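Local coordinates for protein ADP-dependent L-serine kinase SerK (Thermococcus kodakarensis KOD1, PDB 5X0J) that phosphorylates free L-serine with ADP as phosphate donor, giving O-phospho-L-serine and AMP in the first step from L-serine to L-cysteine, at residues A[24-29]-A[72-77]; A[34-39]-A[219-224]; A[54-59]-A[63-68]. The protein carries 1 engineered substitution. All blocks are in the same frame, centred on the assembly; numbering follows the deposited sequence. Where two conformers were deposited one is given.

Contact 1: A[24-29]-A[72-77]. With AMP (adenosine monophosphate), chain B.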
loop_
_atom_site.group_PDB
_atom_site.type_symbol
_atom_site.label_atom_id
_atom_site.label_comp_id
_atom_site.label_asym_id
_atom_site.label_seq_id
_atom_site.Cartn_x
_atom_site.Cartn_y
_atom_site.Cartn_z
ATOM N N ASP A 24 16.332 3.366 11.508
ATOM C CA ASP A 24 16.492 4.825 11.422
ATOM C C ASP A 24 17.224 5.319 10.164
ATOM O O ASP A 24 17.359 6.534 9.986
ATOM C CB ASP A 24 17.132 5.398 12.713
ATOM C CG ASP A 24 18.624 5.075 12.860
ATOM O OD1 ASP A 24 19.226 4.445 11.970
ATOM O OD2 ASP A 24 19.222 5.494 13.877
ATOM N N LYS A 25 17.711 4.404 9.316
ATOM C CA LYS A 25 18.242 4.762 7.998
ATOM C C LYS A 25 17.202 4.594 6.884
ATOM O O LYS A 25 17.532 4.739 5.707
ATOM C CB LYS A 25 19.488 3.928 7.672
ATOM C CG LYS A 25 20.621 4.052 8.687
ATOM C CD LYS A 25 21.151 5.471 8.791
ATOM C CE LYS A 25 22.286 5.577 9.795
ATOM N NZ LYS A 25 23.482 4.769 9.421
ATOM N N MET A 26 15.956 4.288 7.252
ATOM C CA MET A 26 14.902 4.004 6.274
ATOM C C MET A 26 13.900 5.147 6.217
ATOM O O MET A 26 13.433 5.619 7.254
ATOM C CB MET A 26 14.187 2.717 6.646
ATOM C CG MET A 26 15.110 1.524 6.788
ATOM S SD MET A 26 14.148 0.052 7.152
ATOM C CE MET A 26 15.458 -1.165 7.289
ATOM N N LYS A 27 13.525 5.524 5.003
ATOM C CA LYS A 27 12.693 6.689 4.767
ATOM C C LYS A 27 11.362 6.261 4.145
ATOM O O LYS A 27 11.353 5.751 3.025
ATOM C CB LYS A 27 13.445 7.638 3.841
ATOM C CG LYS A 27 12.842 9.018 3.743
ATOM C CD LYS A 27 13.810 9.963 3.056
ATOM C CE LYS A 27 13.314 11.395 3.087
ATOM N NZ LYS A 27 14.339 12.322 2.535
ATOM N N PRO A 28 10.234 6.468 4.862
ATOM C CA PRO A 28 8.934 6.101 4.280
ATOM C C PRO A 28 8.549 7.044 3.138
ATOM O O PRO A 28 8.964 8.200 3.113
ATOM C CB PRO A 28 7.978 6.263 5.453
ATOM C CG PRO A 28 8.577 7.371 6.233
ATOM C CD PRO A 28 10.056 7.179 6.146
ATOM N N HIS A 29 7.834 6.520 2.152
ATOM C CA HIS A 29 7.186 7.331 1.135
ATOM C C HIS A 29 5.665 7.318 1.119
ATOM O O HIS A 29 5.063 7.962 0.263
ATOM C CB HIS A 29 7.746 6.985 -0.251
ATOM C CG HIS A 29 7.305 5.658 -0.805
ATOM N ND1 HIS A 29 8.043 4.502 -0.654
ATOM C CD2 HIS A 29 6.229 5.314 -1.553
ATOM C CE1 HIS A 29 7.442 3.508 -1.285
ATOM N NE2 HIS A 29 6.334 3.972 -1.829
ATOM N N HIS A 72 4.815 -1.000 6.954
ATOM C CA HIS A 72 4.173 -1.506 8.167
ATOM C C HIS A 72 5.140 -2.316 9.005
ATOM O O HIS A 72 5.170 -2.172 10.234
ATOM C CB HIS A 72 2.902 -2.268 7.796
ATOM C CG HIS A 72 1.903 -1.406 7.087
ATOM N ND1 HIS A 72 1.993 -1.105 5.747
ATOM C CD2 HIS A 72 0.844 -0.710 7.555
ATOM C CE1 HIS A 72 1.004 -0.304 5.408
ATOM N NE2 HIS A 72 0.292 -0.058 6.487
ATOM N N ARG A 73 5.959 -3.127 8.346
ATOM C CA ARG A 73 7.053 -3.792 9.055
ATOM C C ARG A 73 7.951 -2.750 9.748
ATOM O O ARG A 73 8.305 -2.895 10.933
ATOM C CB ARG A 73 7.882 -4.662 8.122
ATOM C CG ARG A 73 7.278 -6.033 7.863
ATOM C CD ARG A 73 7.879 -6.705 6.649
ATOM N NE ARG A 73 7.399 -6.097 5.404
ATOM C CZ ARG A 73 7.896 -6.340 4.194
ATOM N NH1 ARG A 73 8.909 -7.196 4.024
ATOM N NH2 ARG A 73 7.363 -5.746 3.132
ATOM N N TRP A 74 8.310 -1.700 9.013
ATOM C CA TRP A 74 9.196 -0.654 9.564
ATOM C C TRP A 74 8.550 0.044 10.761
ATOM O O TRP A 74 9.151 0.137 11.836
ATOM C CB TRP A 74 9.563 0.339 8.457
ATOM C CG TRP A 74 10.228 1.609 8.902
ATOM C CD1 TRP A 74 11.550 1.781 9.232
ATOM C CD2 TRP A 74 9.609 2.893 9.029
ATOM N NE1 TRP A 74 11.784 3.093 9.554
ATOM C CE2 TRP A 74 10.615 3.801 9.433
ATOM C CE3 TRP A 74 8.301 3.372 8.818
ATOM C CZ2 TRP A 74 10.344 5.165 9.669
ATOM C CZ3 TRP A 74 8.033 4.720 9.033
ATOM C CH2 TRP A 74 9.055 5.601 9.462
ATOM N N ALA A 75 7.313 0.496 10.598
ATOM C CA ALA A 75 6.607 1.175 11.685
ATOM C C ALA A 75 6.353 0.243 12.869
ATOM O O ALA A 75 6.494 0.642 14.027
ATOM C CB ALA A 75 5.288 1.746 11.193
ATOM N N GLY A 76 5.966 -1.001 12.582
ATOM C CA GLY A 76 5.703 -1.973 13.634
ATOM C C GLY A 76 6.939 -2.360 14.427
ATOM O O GLY A 76 6.908 -2.399 15.662
ATOM N N LEU A 77 8.034 -2.628 13.725
ATOM C CA LEU A 77 9.312 -2.889 14.399
ATOM C C LEU A 77 9.774 -1.702 15.240
ATOM O O LEU A 77 10.253 -1.898 16.361
ATOM C CB LEU A 77 10.388 -3.285 13.391
ATOM C CG LEU A 77 10.227 -4.676 12.763
ATOM C CD1 LEU A 77 11.315 -4.838 11.718
ATOM C CD2 LEU A 77 10.289 -5.792 13.787
HETATM P P AMP B . 4.481 -3.837 4.711
HETATM O O1P AMP B . 5.488 -4.139 5.809
HETATM O O2P AMP B . 4.072 -2.378 4.677
HETATM O O3P AMP B . 4.921 -4.397 3.384
HETATM O "O5'" AMP B . 3.126 -4.605 5.110
HETATM C "C5'" AMP B . 3.098 -5.689 6.036
HETATM C "C4'" AMP B . 3.893 -6.862 5.492
HETATM O "O4'" AMP B . 4.268 -7.704 6.564
HETATM C "C3'" AMP B . 3.153 -7.821 4.534
HETATM O "O3'" AMP B . 3.945 -7.998 3.361
HETATM C "C2'" AMP B . 3.022 -9.166 5.249
HETATM O "O2'" AMP B . 3.090 -10.291 4.376
HETATM C "C1'" AMP B . 4.222 -9.039 6.144
HETATM N N9 AMP B . 4.281 -9.915 7.331
HETATM C C8 AMP B . 3.269 -10.448 8.041
HETATM N N7 AMP B . 3.737 -11.174 9.085
HETATM C C5 AMP B . 5.073 -11.090 9.040
HETATM C C6 AMP B . 6.189 -11.626 9.837
HETATM N N6 AMP B . 5.937 -12.402 10.913
HETATM N N1 AMP B . 7.443 -11.302 9.443
HETATM C C2 AMP B . 7.707 -10.522 8.369
HETATM N N3 AMP B . 6.735 -10.012 7.596
HETATM C C4 AMP B . 5.435 -10.262 7.884
#
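W74 lays its indole along the edge-strand segment 24-29, with M26 at the pyrrole end and P28 at the benzene end. Its CG stands anti to the backbone N (chi1 168°), which carries the ring off helix 71-80 toward that strand. At the pyrrole end M26 SD lies 3.8 Å from W74 CD1, a Met-aromatic contact in which the sulfur approaches the five-membered ring obliquely. M26 CB also touches CD1 and NE1; the methionine chain is extended beyond CG, and it and the indole slide past each other in opposite directions. At the far end P28 CG reaches W74 CH2 at 3.7 Å, the pyrrolidine set aslant to the indole, with CB and CD also against the six-membered ring. The indole N-H is spent on L23 O, just before the strand segment, which helps to fix the ring's rotation. With an alanine here, M26 and P28 would probably lose their shared partner and L23 O its donor, and a gap would open between helix and strand.

On the AMP side of the helix, H72 ND1 gives a hydrogen bond to AMP O2P (2.7 Å), the oxygen lying in the imidazole plane, and H72 N binds the same atom. R73 bends at chi3 (-74°), bringing NE to AMP O1P at 2.8 Å and NH2 to AMP O3P at 2.8 Å, while R73 N also holds O1P. One helical turn thus has an apolar side seated on the sheet and a polar side whose five N-H groups grip all three terminal phosphate oxygens.

Contact 2: A[34-39]-A[219-224]. With SEP (phosphoserine), chain C; AMP (adenosine monophosphate), chain B.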
loop_
_atom_site.group_PDB
_atom_site.type_symbol
_atom_site.label_atom_id
_atom_site.label_comp_id
_atom_site.label_asym_id
_atom_site.label_seq_id
_atom_site.Cartn_x
_atom_site.Cartn_y
_atom_site.Cartn_z
ATOM N N GLN A 34 -4.138 0.945 9.413
ATOM C CA GLN A 34 -4.070 0.449 10.786
ATOM C C GLN A 34 -4.146 -1.067 10.886
ATOM O O GLN A 34 -3.365 -1.673 11.615
ATOM C CB GLN A 34 -5.147 1.076 11.670
ATOM C CG GLN A 34 -5.116 0.539 13.096
ATOM C CD GLN A 34 -5.848 1.421 14.073
ATOM O OE1 GLN A 34 -5.757 2.636 13.999
ATOM N NE2 GLN A 34 -6.552 0.805 15.019
ATOM N N LYS A 35 -5.076 -1.685 10.165
ATOM C CA LYS A 35 -5.209 -3.151 10.230
ATOM C C LYS A 35 -3.990 -3.897 9.697
ATOM O O LYS A 35 -3.711 -5.013 10.128
ATOM C CB LYS A 35 -6.438 -3.625 9.468
ATOM C CG LYS A 35 -7.756 -3.205 10.083
ATOM C CD LYS A 35 -8.135 -3.963 11.328
ATOM C CE LYS A 35 -9.640 -3.863 11.545
ATOM N NZ LYS A 35 -10.033 -4.369 12.880
ATOM N N GLU A 36 -3.278 -3.302 8.744
ATOM C CA GLU A 36 -2.037 -3.886 8.209
ATOM C C GLU A 36 -0.928 -3.827 9.268
ATOM O O GLU A 36 -0.208 -4.804 9.486
ATOM C CB GLU A 36 -1.634 -3.141 6.935
ATOM C CG GLU A 36 -0.425 -3.673 6.163
ATOM C CD GLU A 36 -0.711 -4.850 5.257
ATOM O OE1 GLU A 36 -0.218 -4.827 4.103
ATOM O OE2 GLU A 36 -1.438 -5.760 5.686
ATOM N N LEU A 37 -0.801 -2.680 9.930
ATOM C CA LEU A 37 0.163 -2.508 11.015
ATOM C C LEU A 37 -0.106 -3.489 12.160
ATOM O O LEU A 37 0.800 -4.187 12.624
ATOM C CB LEU A 37 0.105 -1.063 11.536
ATOM C CG LEU A 37 1.099 -0.707 12.638
ATOM C CD1 LEU A 37 2.528 -0.991 12.199
ATOM C CD2 LEU A 37 0.914 0.749 13.043
ATOM N N GLU A 38 -1.359 -3.551 12.594
ATOM C CA GLU A 38 -1.752 -4.436 13.691
ATOM C C GLU A 38 -1.460 -5.889 13.358
ATOM O O GLU A 38 -0.881 -6.612 14.174
ATOM C CB GLU A 38 -3.233 -4.283 13.999
ATOM C CG GLU A 38 -3.582 -2.957 14.652
ATOM C CD GLU A 38 -5.079 -2.721 14.766
ATOM O OE1 GLU A 38 -5.874 -3.386 14.056
ATOM O OE2 GLU A 38 -5.459 -1.834 15.564
ATOM N N ALA A 39 -1.840 -6.317 12.156
ATOM C CA ALA A 39 -1.636 -7.714 11.749
ATOM C C ALA A 39 -0.163 -8.077 11.721
ATOM O O ALA A 39 0.219 -9.158 12.173
ATOM C CB ALA A 39 -2.277 -7.985 10.402
ATOM N N SER A 219 -0.650 8.700 0.059
ATOM C CA SER A 219 -1.638 7.928 0.800
ATOM C C SER A 219 -1.205 6.442 0.825
ATOM O O SER A 219 -0.343 6.030 0.038
ATOM C CB SER A 219 -3.033 8.113 0.179
ATOM O OG SER A 219 -3.155 7.411 -1.044
ATOM N N PRO A 220 -1.791 5.642 1.734
ATOM C CA PRO A 220 -1.326 4.256 1.866
ATOM C C PRO A 220 -1.410 3.458 0.572
ATOM O O PRO A 220 -2.338 3.637 -0.237
ATOM C CB PRO A 220 -2.244 3.672 2.944
ATOM C CG PRO A 220 -2.741 4.844 3.701
ATOM C CD PRO A 220 -2.878 5.931 2.681
ATOM N N LYS A 221 -0.426 2.579 0.384
ATOM C CA LYS A 221 -0.425 1.582 -0.689
ATOM C C LYS A 221 -0.435 2.195 -2.094
ATOM O O LYS A 221 -0.869 1.574 -3.057
ATOM C CB LYS A 221 -1.595 0.603 -0.501
ATOM C CG LYS A 221 -1.631 -0.097 0.852
ATOM C CD LYS A 221 -0.429 -1.002 1.051
ATOM C CE LYS A 221 -0.615 -1.858 2.279
ATOM N NZ LYS A 221 0.529 -2.801 2.472
ATOM N N THR A 222 0.050 3.424 -2.214
ATOM C CA THR A 222 0.121 4.084 -3.508
ATOM C C THR A 222 1.030 3.331 -4.476
ATOM O O THR A 222 0.658 3.119 -5.631
ATOM C CB THR A 222 0.543 5.554 -3.338
ATOM O OG1 THR A 222 -0.518 6.258 -2.686
ATOM C CG2 THR A 222 0.873 6.215 -4.672
ATOM N N THR A 223 2.203 2.912 -4.013
ATOM C CA THR A 223 3.128 2.170 -4.856
ATOM C C THR A 223 2.961 0.659 -4.689
ATOM O O THR A 223 2.805 0.159 -3.580
ATOM C CB THR A 223 4.583 2.505 -4.524
ATOM O OG1 THR A 223 4.840 2.188 -3.155
ATOM C CG2 THR A 223 4.878 3.972 -4.755
ATOM N N ARG A 224 2.970 -0.044 -5.815
ATOM C CA ARG A 224 3.052 -1.491 -5.829
ATOM C C ARG A 224 4.252 -1.832 -6.696
ATOM O O ARG A 224 4.150 -1.871 -7.912
ATOM C CB ARG A 224 1.768 -2.133 -6.373
ATOM C CG ARG A 224 1.824 -3.652 -6.421
ATOM C CD ARG A 224 0.474 -4.282 -6.739
ATOM N NE ARG A 224 0.015 -4.061 -8.107
ATOM C CZ ARG A 224 0.417 -4.739 -9.183
ATOM N NH1 ARG A 224 1.321 -5.696 -9.101
ATOM N NH2 ARG A 224 -0.093 -4.444 -10.379
HETATM N N SEP C . 5.231 0.084 -1.265
HETATM C CA SEP C . 4.556 -1.244 -1.141
HETATM C CB SEP C . 3.107 -1.028 -0.701
HETATM O OG SEP C . 3.098 -0.323 0.539
HETATM C C SEP C . 4.669 -2.013 -2.431
HETATM O O SEP C . 3.905 -2.974 -2.651
HETATM O OXT SEP C . 5.521 -1.704 -3.285
HETATM P P SEP C . 3.594 -1.035 1.910
HETATM O O1P SEP C . 3.314 -2.517 1.717
HETATM O O2P SEP C . 2.724 -0.373 2.930
HETATM O O3P SEP C . 5.054 -0.679 2.033
HETATM P P AMP B . 4.481 -3.837 4.711
HETATM O O1P AMP B . 5.488 -4.139 5.809
HETATM O O2P AMP B . 4.072 -2.378 4.677
HETATM O O3P AMP B . 4.921 -4.397 3.384
HETATM O "O5'" AMP B . 3.126 -4.605 5.110
HETATM C "C5'" AMP B . 3.098 -5.689 6.036
HETATM C "C4'" AMP B . 3.893 -6.862 5.492
HETATM O "O4'" AMP B . 4.268 -7.704 6.564
HETATM C "C3'" AMP B . 3.153 -7.821 4.534
HETATM O "O3'" AMP B . 3.945 -7.998 3.361
HETATM C "C2'" AMP B . 3.022 -9.166 5.249
HETATM O "O2'" AMP B . 3.090 -10.291 4.376
HETATM C "C1'" AMP B . 4.222 -9.039 6.144
HETATM N N9 AMP B . 4.281 -9.915 7.331
HETATM C C8 AMP B . 3.269 -10.448 8.041
HETATM N N7 AMP B . 3.737 -11.174 9.085
HETATM C C5 AMP B . 5.073 -11.090 9.040
HETATM C C6 AMP B . 6.189 -11.626 9.837
HETATM N N6 AMP B . 5.937 -12.402 10.913
HETATM N N1 AMP B . 7.443 -11.302 9.443
HETATM C C2 AMP B . 7.707 -10.522 8.369
HETATM N N3 AMP B . 6.735 -10.012 7.596
HETATM C C4 AMP B . 5.435 -10.262 7.884
#
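K221 meets E36 in a buried salt bridge: K221 NZ gives a hydrogen bond to E36 OE1 at 2.7 Å, reaching the carboxylate on its anti side and 20° out of its plane. From CB, the lysine chain leaves with CG anti to its own carbonyl carbon, bends at chi2 (-64°), then runs straight to the amine. CD passes the phosphoserine, 3.6 Å from SEP OG. CE is 3.5 Å from E36 OE1 and also passes near SEP O2P. The tip, NZ, bonds SEP O1P at 2.9 Å and, weakly, O2P, and has a further salt bridge to E4. E36 comes in at about a right angle to the lysine, bent at chi2, and its OE2 is held by V3 N.

K221 occupies the third position of a type II turn from S219 to T222. Just beyond the turn, T223 OG1 accepts a hydrogen bond from SEP N at 2.9 Å, so this loop, which binds phosphoserine through K221 and T223, holds the ligand at both its phosphate and its amino end. Shared by two carboxylates and a phosphate, the amine ties E36 and E4 to the phosphoserine, and it would help balance the negative charge where the phosphoserine and AMP phosphates face each other.

Contact 3: A[54-59]-A[63-68]. With SEP (phosphoserine), chain C.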
loop_
_atom_site.group_PDB
_atom_site.type_symbol
_atom_site.label_atom_id
_atom_site.label_comp_id
_atom_site.label_asym_id
_atom_site.label_seq_id
_atom_site.Cartn_x
_atom_site.Cartn_y
_atom_site.Cartn_z
ATOM N N MET A 54 12.510 -6.624 3.973
ATOM C CA MET A 54 12.084 -5.347 3.412
ATOM C C MET A 54 12.786 -5.109 2.088
ATOM O O MET A 54 13.852 -5.652 1.822
ATOM C CB MET A 54 12.381 -4.198 4.357
ATOM C CG MET A 54 11.502 -4.186 5.599
ATOM S SD MET A 54 11.897 -2.782 6.662
ATOM C CE MET A 54 11.450 -1.414 5.575
ATOM N N LEU A 55 12.158 -4.302 1.237
ATOM C CA LEU A 55 12.775 -3.878 -0.017
ATOM C C LEU A 55 13.161 -2.411 0.149
ATOM O O LEU A 55 12.328 -1.583 0.536
ATOM C CB LEU A 55 11.821 -4.070 -1.193
ATOM C CG LEU A 55 11.311 -5.486 -1.490
ATOM C CD1 LEU A 55 10.396 -5.480 -2.713
ATOM C CD2 LEU A 55 12.462 -6.464 -1.669
ATOM N N LEU A 56 14.431 -2.104 -0.135
ATOM C CA LEU A 56 14.989 -0.757 0.045
ATOM C C LEU A 56 15.683 -0.302 -1.228
ATOM O O LEU A 56 16.017 -1.119 -2.081
ATOM C CB LEU A 56 16.029 -0.751 1.158
ATOM C CG LEU A 56 15.609 -1.232 2.542
ATOM C CD1 LEU A 56 16.820 -1.137 3.448
ATOM C CD2 LEU A 56 14.464 -0.399 3.094
ATOM N N ALA A 57 15.968 0.992 -1.316
ATOM C CA ALA A 57 16.828 1.514 -2.360
ATOM C C ALA A 57 17.503 2.766 -1.831
ATOM O O ALA A 57 16.875 3.545 -1.124
ATOM C CB ALA A 57 16.033 1.839 -3.606
ATOM N N LYS A 58 18.773 2.956 -2.184
ATOM C CA LYS A 58 19.533 4.148 -1.778
ATOM C C LYS A 58 18.869 5.428 -2.296
ATOM O O LYS A 58 18.502 5.512 -3.469
ATOM C CB LYS A 58 20.964 4.027 -2.309
ATOM C CG LYS A 58 21.882 5.221 -2.106
ATOM C CD LYS A 58 22.261 5.408 -0.656
ATOM C CE LYS A 58 23.394 6.423 -0.524
ATOM N NZ LYS A 58 23.136 7.722 -1.224
ATOM N N VAL A 59 18.706 6.414 -1.414
ATOM C CA VAL A 59 18.198 7.725 -1.807
ATOM C C VAL A 59 19.370 8.524 -2.382
ATOM O O VAL A 59 20.381 8.678 -1.702
ATOM C CB VAL A 59 17.621 8.491 -0.603
ATOM C CG1 VAL A 59 17.160 9.885 -1.015
ATOM C CG2 VAL A 59 16.478 7.708 0.022
ATOM N N ASP A 63 22.457 9.568 3.000
ATOM C CA ASP A 63 22.802 8.296 3.643
ATOM C C ASP A 63 21.544 7.685 4.268
ATOM O O ASP A 63 21.470 7.461 5.476
ATOM C CB ASP A 63 23.900 8.490 4.700
ATOM C CG ASP A 63 25.205 8.997 4.105
ATOM N N MET A 64 20.564 7.422 3.404
ATOM C CA MET A 64 19.253 6.885 3.782
ATOM C C MET A 64 18.782 5.964 2.673
ATOM O O MET A 64 19.192 6.124 1.518
ATOM C CB MET A 64 18.210 7.996 3.924
ATOM C CG MET A 64 18.437 8.997 5.048
ATOM S SD MET A 64 18.249 8.289 6.694
ATOM C CE MET A 64 16.488 7.974 6.795
ATOM N N TYR A 65 17.891 5.045 3.031
ATOM C CA TYR A 65 17.272 4.121 2.097
ATOM C C TYR A 65 15.784 4.393 2.017
ATOM O O TYR A 65 15.111 4.452 3.041
ATOM C CB TYR A 65 17.516 2.689 2.566
ATOM C CG TYR A 65 18.947 2.265 2.384
ATOM C CD1 TYR A 65 19.397 1.814 1.147
ATOM C CD2 TYR A 65 19.862 2.363 3.428
ATOM C CE1 TYR A 65 20.717 1.447 0.954
ATOM C CE2 TYR A 65 21.191 1.996 3.242
ATOM C CZ TYR A 65 21.606 1.547 1.996
ATOM O OH TYR A 65 22.922 1.168 1.793
ATOM N N LEU A 66 15.285 4.589 0.799
ATOM C CA LEU A 66 13.854 4.607 0.522
ATOM C C LEU A 66 13.281 3.253 0.899
ATOM O O LEU A 66 13.822 2.232 0.472
ATOM C CB LEU A 66 13.639 4.821 -0.975
ATOM C CG LEU A 66 12.197 4.723 -1.488
ATOM C CD1 LEU A 66 11.300 5.776 -0.847
ATOM C CD2 LEU A 66 12.177 4.795 -3.017
ATOM N N ILE A 67 12.202 3.240 1.678
ATOM C CA ILE A 67 11.398 2.028 1.846
ATOM C C ILE A 67 10.620 1.814 0.550
ATOM O O ILE A 67 9.708 2.565 0.240
ATOM C CB ILE A 67 10.434 2.129 3.044
ATOM C CG1 ILE A 67 11.227 2.298 4.348
ATOM C CG2 ILE A 67 9.554 0.889 3.129
ATOM C CD1 ILE A 67 10.371 2.591 5.570
ATOM N N VAL A 68 11.007 0.801 -0.216
ATOM C CA VAL A 68 10.311 0.437 -1.447
ATOM C C VAL A 68 9.047 -0.350 -1.075
ATOM O O VAL A 68 7.953 -0.040 -1.567
ATOM C CB VAL A 68 11.261 -0.347 -2.380
ATOM C CG1 VAL A 68 10.531 -0.886 -3.598
ATOM C CG2 VAL A 68 12.409 0.564 -2.799
HETATM N N SEP C . 5.231 0.084 -1.265
HETATM C CA SEP C . 4.556 -1.244 -1.141
HETATM C CB SEP C . 3.107 -1.028 -0.701
HETATM O OG SEP C . 3.098 -0.323 0.539
HETATM C C SEP C . 4.669 -2.013 -2.431
HETATM O O SEP C . 3.905 -2.974 -2.651
HETATM O OXT SEP C . 5.521 -1.704 -3.285
HETATM P P SEP C . 3.594 -1.035 1.910
HETATM O O1P SEP C . 3.314 -2.517 1.717
HETATM O O2P SEP C . 2.724 -0.373 2.930
HETATM O O3P SEP C . 5.054 -0.679 2.033
#
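L55 and V68 meet where the hairpin opens onto the phosphoserine: V68 N bonds L55 O at 2.8 Å, and L55 CB packs against V68 CB at 3.9 Å. V68 CG2 reaches on to A57 CB, also at 3.9 Å, while V68 O receives SEP N at 2.7 Å. The next rung is the hydrogen-bonded pair A57 and L66. A57 N meets L66 O within the carbonyl plane, and L66 N approaches A57 O at 2.7 Å, nearly in line with its C=O bond. V59 N to M64 O, with a nearly straight N-H...O angle of 172°, closes the ladder toward the turn.

This is an antiparallel beta hairpin, strands 54-58 and 65-67, in the mixed sheet of the ParB-like N-terminal domain. The non-hydrogen-bonded pairs L56 with I67 and K58 with Y65 share one face. There L56 CD1 lies across Y65 CB at 4.0 Å, about perpendicular to the tyrosine side chain, and M54 CE, brought round by a bend at chi3 (64°), touches I67 CG2 at 3.9 Å.

Farther out, M26 covers M54, L56 and I67 on this face. L66, on the other face, packs against M209 and V212 of helix 205-213, and strand 84-90 pairs with strand 54-58 along the edge away from 65-67.

How the contacts relate
Contacts 1 and 3 meet at one sheet, their centres 10 Å apart: strand 26-27 pairs with strand 65-67 through K25 O to Y65 N and K27 N to Y65 O, each 2.7 Å, and M26 SD meets M54 CE at 3.5 Å. After strand 65-67 the chain turns a corner at V68 and enters helix 71-80. Contact 2, centred about 12 Å from contact 1, touches it directly, with H72 CG against E36 CG at 3.4 Å and H29 NE2 probably hydrogen-bonded to T223 OG1. Both reach AMP, contact 1 by hydrogen bonds to its phosphate, contact 2 through the nearness of E36. Contacts 2 and 3, centres about 17 Å apart, share phosphoserine, both holding its amino group.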